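Local coordinates for conjugal transfer protein (Escherichia coli, PDB 5I97), which is part of a VirB8-type inner-membrane protein of the pKM101 type IV secretion system, which probably contributes to the channel for conjugal DNA transfer, at residues A[43-48]-A[85-90]; A[124-129]-A[156-161]. One frame throughout, in Å; residues are numbered along the deposited sequence.

In the fold
From the N terminus the chain runs through helix 27-42 into the loop 43-48. Contact 1 opens at this loop and closes when 85-90, at the start of strand 86-98, returns to it after helices 49-58, 62-69 and 78-82, so that a mainly helical excursion without strands is tied to the first strand of the sheet. The chain then fills the antiparallel sheet in sequence order. Contact 2 closes later, pairing 124-129 with 156-161 after the short helix 141-144. The two closures follow one another without nesting or crossing; the centres of contacts 1 and 2 lie about 18 Å apart. Contact 1 reaches one outermost strand, 86-98, and contact 2 includes the other, 151-160, within the same sheet.

Contact 1 of 2, residues A[43-48]-A[85-90]; sequences SYDFYS and SETTRV
Tyr-44 and Thr-88 form a single antiparallel bridge of the hydrogen-bonded kind, Tyr-44 N reaching Thr-88 O at 2.9 Å and Thr-88 N returning to Tyr-44 O. The carbonyl of Tyr-44 takes a second bond, from the Thr-87 hydroxyl: with OG1 anti to the backbone N (chi1 -174°), Thr-87 OG1 lies 2.8 Å from Tyr-44 O. Two donors thus grip one oxygen, both in its carbonyl plane, which should hold this peptide firmly against the strand edge. The Tyr-44 ring turns its edge to the strand: Tyr-44 CD2 lies 3.5 Å from Glu-86 O, which sits in the ring plane. The phenol OH of Tyr-44 hydrogen-bonds to Gly-83 O, while the ring packs on Leu-78, Asp-79 and Leu-82 of helix 78-82. At the other end, Ser-43 OG approaches Val-90 CG2 at 3.3 Å and bonds to Ile-39 O in the preceding helix. A water donates to Ser-43 OG at 2.6 Å and accepts from Val-90 N at 3.0 Å, continuing the link beyond the bridge. The loop between helices 27-42 and 49-58 therefore adds an isolated bridge to one edge of strand 86-98, an outermost strand of the VirB8 domain's sheet, whereas strand 103-114 pairs along the other, with Thr-87 and Arg-89 bonded through their backbones to Arg-113 and Val-111.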
loop_
_atom_site.group_PDB
_atom_site.type_symbol
_atom_site.label_atom_id
_atom_site.label_comp_id
_atom_site.label_asym_id
_atom_site.label_seq_id
_atom_site.Cartn_x
_atom_site.Cartn_y
_atom_site.Cartn_z
ATOM N N SER A 43 9.587 7.186 7.843
ATOM C CA SER A 43 8.196 6.938 7.519
ATOM C C SER A 43 7.299 7.700 8.468
ATOM O O SER A 43 7.704 8.067 9.571
ATOM C CB SER A 43 7.849 5.456 7.606
ATOM O OG SER A 43 8.669 4.665 6.779
ATOM N N TYR A 44 6.074 7.941 8.028
ATOM C CA TYR A 44 5.033 8.384 8.932
ATOM C C TYR A 44 3.743 7.634 8.656
ATOM O O TYR A 44 3.152 7.736 7.576
ATOM C CB TYR A 44 4.783 9.885 8.843
ATOM C CG TYR A 44 3.736 10.296 9.844
ATOM C CD1 TYR A 44 4.060 10.477 11.180
ATOM C CD2 TYR A 44 2.406 10.443 9.466
ATOM C CE1 TYR A 44 3.103 10.825 12.094
ATOM C CE2 TYR A 44 1.448 10.791 10.375
ATOM C CZ TYR A 44 1.793 10.980 11.690
ATOM O OH TYR A 44 0.823 11.336 12.606
ATOM N N ASP A 45 3.312 6.875 9.650
ATOM C CA ASP A 45 2.029 6.213 9.599
ATOM C C ASP A 45 1.440 6.230 10.997
ATOM O O ASP A 45 2.012 5.643 11.924
ATOM C CB ASP A 45 2.197 4.793 9.064
ATOM C CG ASP A 45 0.894 4.054 8.955
ATOM O OD1 ASP A 45 -0.148 4.709 8.798
ATOM O OD2 ASP A 45 0.914 2.809 8.983
ATOM N N PHE A 46 0.289 6.887 11.145
ATOM C CA PHE A 46 -0.315 7.084 12.458
ATOM C C PHE A 46 -0.571 5.758 13.126
ATOM O O PHE A 46 -0.434 5.629 14.338
ATOM C CB PHE A 46 -1.626 7.873 12.367
ATOM C CG PHE A 46 -2.253 8.167 13.714
ATOM C CD1 PHE A 46 -1.649 9.054 14.600
ATOM C CD2 PHE A 46 -3.430 7.551 14.098
ATOM C CE1 PHE A 46 -2.214 9.329 15.828
ATOM C CE2 PHE A 46 -4.000 7.822 15.334
ATOM C CZ PHE A 46 -3.389 8.710 16.202
ATOM N N TYR A 47 -0.896 4.753 12.333
ATOM C CA TYR A 47 -1.249 3.468 12.907
ATOM C C TYR A 47 -0.018 2.711 13.388
ATOM O O TYR A 47 -0.146 1.754 14.142
ATOM C CB TYR A 47 -2.055 2.640 11.892
ATOM C CG TYR A 47 -3.404 3.271 11.570
ATOM C CD1 TYR A 47 -3.500 4.355 10.722
ATOM C CD2 TYR A 47 -4.576 2.794 12.148
ATOM C CE1 TYR A 47 -4.725 4.946 10.446
ATOM C CE2 TYR A 47 -5.811 3.374 11.878
ATOM C CZ TYR A 47 -5.881 4.455 11.027
ATOM O OH TYR A 47 -7.109 5.047 10.757
ATOM N N SER A 48 1.180 3.162 13.030
ATOM C CA SER A 48 2.377 2.475 13.526
ATOM C C SER A 48 3.382 3.419 14.167
ATOM O O SER A 48 4.490 2.999 14.520
ATOM C CB SER A 48 3.074 1.713 12.400
ATOM O OG SER A 48 3.650 2.603 11.459
ATOM N N SER A 85 -4.020 12.275 9.140
ATOM C CA SER A 85 -4.365 13.071 7.971
ATOM C C SER A 85 -3.502 12.760 6.760
ATOM O O SER A 85 -3.917 12.984 5.628
ATOM C CB SER A 85 -4.277 14.562 8.267
ATOM O OG SER A 85 -2.948 14.965 8.496
ATOM N N GLU A 86 -2.273 12.318 6.995
ATOM C CA GLU A 86 -1.330 12.112 5.902
ATOM C C GLU A 86 -0.424 10.954 6.245
ATOM O O GLU A 86 -0.399 10.495 7.381
ATOM C CB GLU A 86 -0.496 13.369 5.634
ATOM C CG GLU A 86 0.554 13.650 6.693
ATOM C CD GLU A 86 1.377 14.874 6.401
ATOM O OE1 GLU A 86 0.840 15.994 6.461
ATOM O OE2 GLU A 86 2.570 14.734 6.103
ATOM N N THR A 87 0.303 10.466 5.249
ATOM C CA THR A 87 1.226 9.366 5.461
ATOM C C THR A 87 2.470 9.494 4.572
ATOM O O THR A 87 2.410 10.077 3.491
ATOM C CB THR A 87 0.515 8.043 5.210
ATOM O OG1 THR A 87 1.386 6.963 5.546
ATOM C CG2 THR A 87 0.093 7.927 3.749
ATOM N N THR A 88 3.596 8.956 5.029
ATOM C CA THR A 88 4.818 8.946 4.227
ATOM C C THR A 88 5.504 7.586 4.245
ATOM O O THR A 88 5.827 7.071 5.307
ATOM C CB THR A 88 5.819 10.010 4.688
ATOM O OG1 THR A 88 5.318 11.309 4.354
ATOM C CG2 THR A 88 7.142 9.824 3.963
ATOM N N ARG A 89 5.662 6.990 3.063
ATOM C CA ARG A 89 6.323 5.696 2.947
ATOM C C ARG A 89 7.757 5.843 2.428
ATOM O O ARG A 89 8.083 6.797 1.707
ATOM C CB ARG A 89 5.513 4.737 2.061
ATOM C CG ARG A 89 5.635 4.955 0.554
ATOM C CD ARG A 89 4.741 3.952 -0.180
ATOM N NE ARG A 89 4.686 4.180 -1.620
ATOM C CZ ARG A 89 3.813 4.973 -2.227
ATOM N NH1 ARG A 89 2.894 5.620 -1.518
ATOM N NH2 ARG A 89 3.855 5.111 -3.548
ATOM N N VAL A 90 8.599 4.886 2.802
ATOM C CA VAL A 90 10.010 4.874 2.428
ATOM C C VAL A 90 10.368 3.763 1.452
ATOM O O VAL A 90 9.913 2.640 1.586
ATOM C CB VAL A 90 10.923 4.703 3.683
ATOM C CG1 VAL A 90 12.382 4.435 3.282
ATOM C CG2 VAL A 90 10.809 5.893 4.619
HETATM O O HOH W 1 7.605 3.136 4.978
#

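Contact 2 of 2, residues A[124-129]-A[156-161]; sequences QRWIAI and YRVNPE
Ile-127 and Glu-161 meet at about a right angle, the CG1-CD1 branch of the isoleucine set against the carboxylate, with Glu-161 OE1 3.4 Å from Ile-127 CD1. A bend at chi2 (95°) turns Glu-161 CD toward the isoleucine branch, and OE1 also has a weak, long ion pair with Arg-107. An alanine here keeps CB but lacks CG1 and CD1, and would probably leave the Glu-161 carboxylate without its apolar neighbour and open a gap beside it. Ile-129 and Arg-157 instead run side by side and point the same way; Ile-129 CG1 sits over the centre of one face of the Arg-157 guanidinium, 4.1 Å above its plane. Beneath these side chains, strands 124-134 and 151-160 are antiparallel neighbours at one edge of the sheet of the VirB8 domain, a fold related to NTF2, 151-160 being the outermost strand. Ile-127 N bonds to Asn-159 O at 2.7 Å, nearly straight (172°), and Ile-129 N to Arg-157 O at 2.9 Å. On the other face, Ala-128 CB meets Val-158 CG2 at 4.0 Å, and Val-158 CG1 reaches Trp-126 CB at 3.7 Å. The indole and Pro-160 cross obliquely, with Trp-126 CZ3 3.8 Å from Pro-160 CG. Trp-126 also stacks on Phe-108 and bonds through NE1 to Thr-110 OG1. Tyr-156 brings its ring to Ala-128 CB and its hydroxyl to Glu-42 of helix 27-42.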
loop_
_atom_site.group_PDB
_atom_site.type_symbol
_atom_site.label_atom_id
_atom_site.label_comp_id
_atom_site.label_asym_id
_atom_site.label_seq_id
_atom_site.Cartn_x
_atom_site.Cartn_y
_atom_site.Cartn_z
ATOM N N GLN A 124 10.502 12.202 -3.280
ATOM C CA GLN A 124 11.666 12.990 -2.883
ATOM C C GLN A 124 12.823 12.040 -2.572
ATOM O O GLN A 124 12.621 11.021 -1.923
ATOM C CB GLN A 124 11.345 13.862 -1.668
ATOM C CG GLN A 124 10.396 15.008 -1.956
ATOM C CD GLN A 124 9.892 15.635 -0.685
ATOM O OE1 GLN A 124 9.301 14.960 0.165
ATOM N NE2 GLN A 124 10.170 16.914 -0.514
ATOM N N ARG A 125 14.022 12.353 -3.050
ATOM C CA ARG A 125 15.154 11.441 -2.864
ATOM C C ARG A 125 16.136 12.010 -1.855
ATOM O O ARG A 125 16.418 13.210 -1.861
ATOM C CB ARG A 125 15.856 11.154 -4.191
ATOM C CG ARG A 125 14.950 10.410 -5.177
ATOM C CD ARG A 125 15.624 9.995 -6.503
ATOM N NE ARG A 125 16.293 8.696 -6.368
ATOM C CZ ARG A 125 16.287 7.741 -7.297
ATOM N NH1 ARG A 125 15.667 7.934 -8.452
ATOM N NH2 ARG A 125 16.908 6.590 -7.074
ATOM N N TRP A 126 16.642 11.155 -0.972
ATOM C CA TRP A 126 17.510 11.622 0.106
ATOM C C TRP A 126 18.767 10.781 0.296
ATOM O O TRP A 126 18.832 9.629 -0.124
ATOM C CB TRP A 126 16.743 11.636 1.425
ATOM C CG TRP A 126 15.380 12.219 1.353
ATOM C CD1 TRP A 126 14.226 11.562 1.052
ATOM C CD2 TRP A 126 15.006 13.573 1.619
ATOM N NE1 TRP A 126 13.169 12.418 1.098
ATOM C CE2 TRP A 126 13.623 13.667 1.453
ATOM C CE3 TRP A 126 15.723 14.718 1.993
ATOM C CZ2 TRP A 126 12.923 14.857 1.626
ATOM C CZ3 TRP A 126 15.030 15.901 2.170
ATOM C CH2 TRP A 126 13.645 15.963 1.985
ATOM N N ILE A 127 19.750 11.355 0.977
ATOM C CA ILE A 127 20.935 10.612 1.389
ATOM C C ILE A 127 21.051 10.650 2.908
ATOM O O ILE A 127 21.066 11.723 3.510
ATOM C CB ILE A 127 22.218 11.182 0.773
ATOM C CG1 ILE A 127 22.060 11.350 -0.737
ATOM C CG2 ILE A 127 23.399 10.289 1.092
ATOM C CD1 ILE A 127 23.227 12.041 -1.403
ATOM N N ALA A 128 21.146 9.479 3.525
ATOM C CA ALA A 128 21.347 9.387 4.962
ATOM C C ALA A 128 22.761 8.906 5.284
ATOM O O ALA A 128 23.148 7.797 4.911
ATOM C CB ALA A 128 20.325 8.456 5.577
ATOM N N ILE A 129 23.539 9.767 5.935
ATOM C CA ILE A 129 24.866 9.394 6.425
ATOM C C ILE A 129 24.779 8.973 7.887
ATOM O O ILE A 129 24.451 9.773 8.752
ATOM C CB ILE A 129 25.875 10.547 6.294
ATOM C CG1 ILE A 129 25.884 11.107 4.868
ATOM C CG2 ILE A 129 27.260 10.096 6.741
ATOM C CD1 ILE A 129 26.291 10.111 3.822
ATOM N N TYR A 156 23.486 10.773 12.724
ATOM C CA TYR A 156 22.459 10.675 11.712
ATOM C C TYR A 156 22.179 12.023 11.086
ATOM O O TYR A 156 21.771 12.969 11.752
ATOM C CB TYR A 156 21.181 10.101 12.319
ATOM C CG TYR A 156 20.112 9.756 11.307
ATOM C CD1 TYR A 156 20.157 8.562 10.608
ATOM C CD2 TYR A 156 19.053 10.613 11.069
ATOM C CE1 TYR A 156 19.187 8.235 9.698
ATOM C CE2 TYR A 156 18.075 10.295 10.162
ATOM C CZ TYR A 156 18.150 9.105 9.478
ATOM O OH TYR A 156 17.188 8.771 8.570
ATOM N N ARG A 157 22.428 12.121 9.796
ATOM C CA ARG A 157 22.094 13.330 9.080
ATOM C C ARG A 157 21.605 12.982 7.689
ATOM O O ARG A 157 22.165 12.120 7.007
ATOM C CB ARG A 157 23.289 14.285 9.086
ATOM C CG ARG A 157 24.424 13.931 8.184
ATOM C CD ARG A 157 25.461 15.044 8.176
ATOM N NE ARG A 157 26.691 14.640 7.491
ATOM C CZ ARG A 157 26.963 14.880 6.212
ATOM N NH1 ARG A 157 26.095 15.539 5.452
ATOM N NH2 ARG A 157 28.116 14.462 5.696
ATOM N N VAL A 158 20.528 13.648 7.295
ATOM C CA VAL A 158 19.897 13.423 6.014
ATOM C C VAL A 158 19.988 14.689 5.188
ATOM O O VAL A 158 19.844 15.787 5.703
ATOM C CB VAL A 158 18.427 12.991 6.185
ATOM C CG1 VAL A 158 17.743 12.825 4.834
ATOM C CG2 VAL A 158 18.356 11.692 6.981
ATOM N N ASN A 159 20.246 14.518 3.901
ATOM C CA ASN A 159 20.304 15.616 2.959
ATOM C C ASN A 159 19.616 15.195 1.692
ATOM O O ASN A 159 19.557 14.003 1.392
ATOM C CB ASN A 159 21.746 16.027 2.653
ATOM C CG ASN A 159 22.526 16.413 3.884
ATOM O OD1 ASN A 159 23.529 15.791 4.221
ATOM N ND2 ASN A 159 22.088 17.470 4.544
ATOM N N PRO A 160 19.077 16.167 0.945
ATOM C CA PRO A 160 18.421 15.822 -0.317
ATOM C C PRO A 160 19.449 15.336 -1.328
ATOM O O PRO A 160 20.623 15.621 -1.148
ATOM C CB PRO A 160 17.800 17.148 -0.767
ATOM C CG PRO A 160 17.725 17.983 0.477
ATOM C CD PRO A 160 18.912 17.591 1.287
ATOM N N GLU A 161 19.000 14.701 -2.404
ATOM C CA GLU A 161 19.882 14.207 -3.459
ATOM C C GLU A 161 19.936 15.199 -4.611
ATOM O O GLU A 161 18.917 15.799 -4.955
ATOM C CB GLU A 161 19.394 12.855 -3.985
ATOM C CG GLU A 161 20.311 12.228 -5.037
ATOM C CD GLU A 161 21.301 11.253 -4.472
ATOM O OE1 GLU A 161 20.984 10.612 -3.456
ATOM O OE2 GLU A 161 22.406 11.129 -5.029
#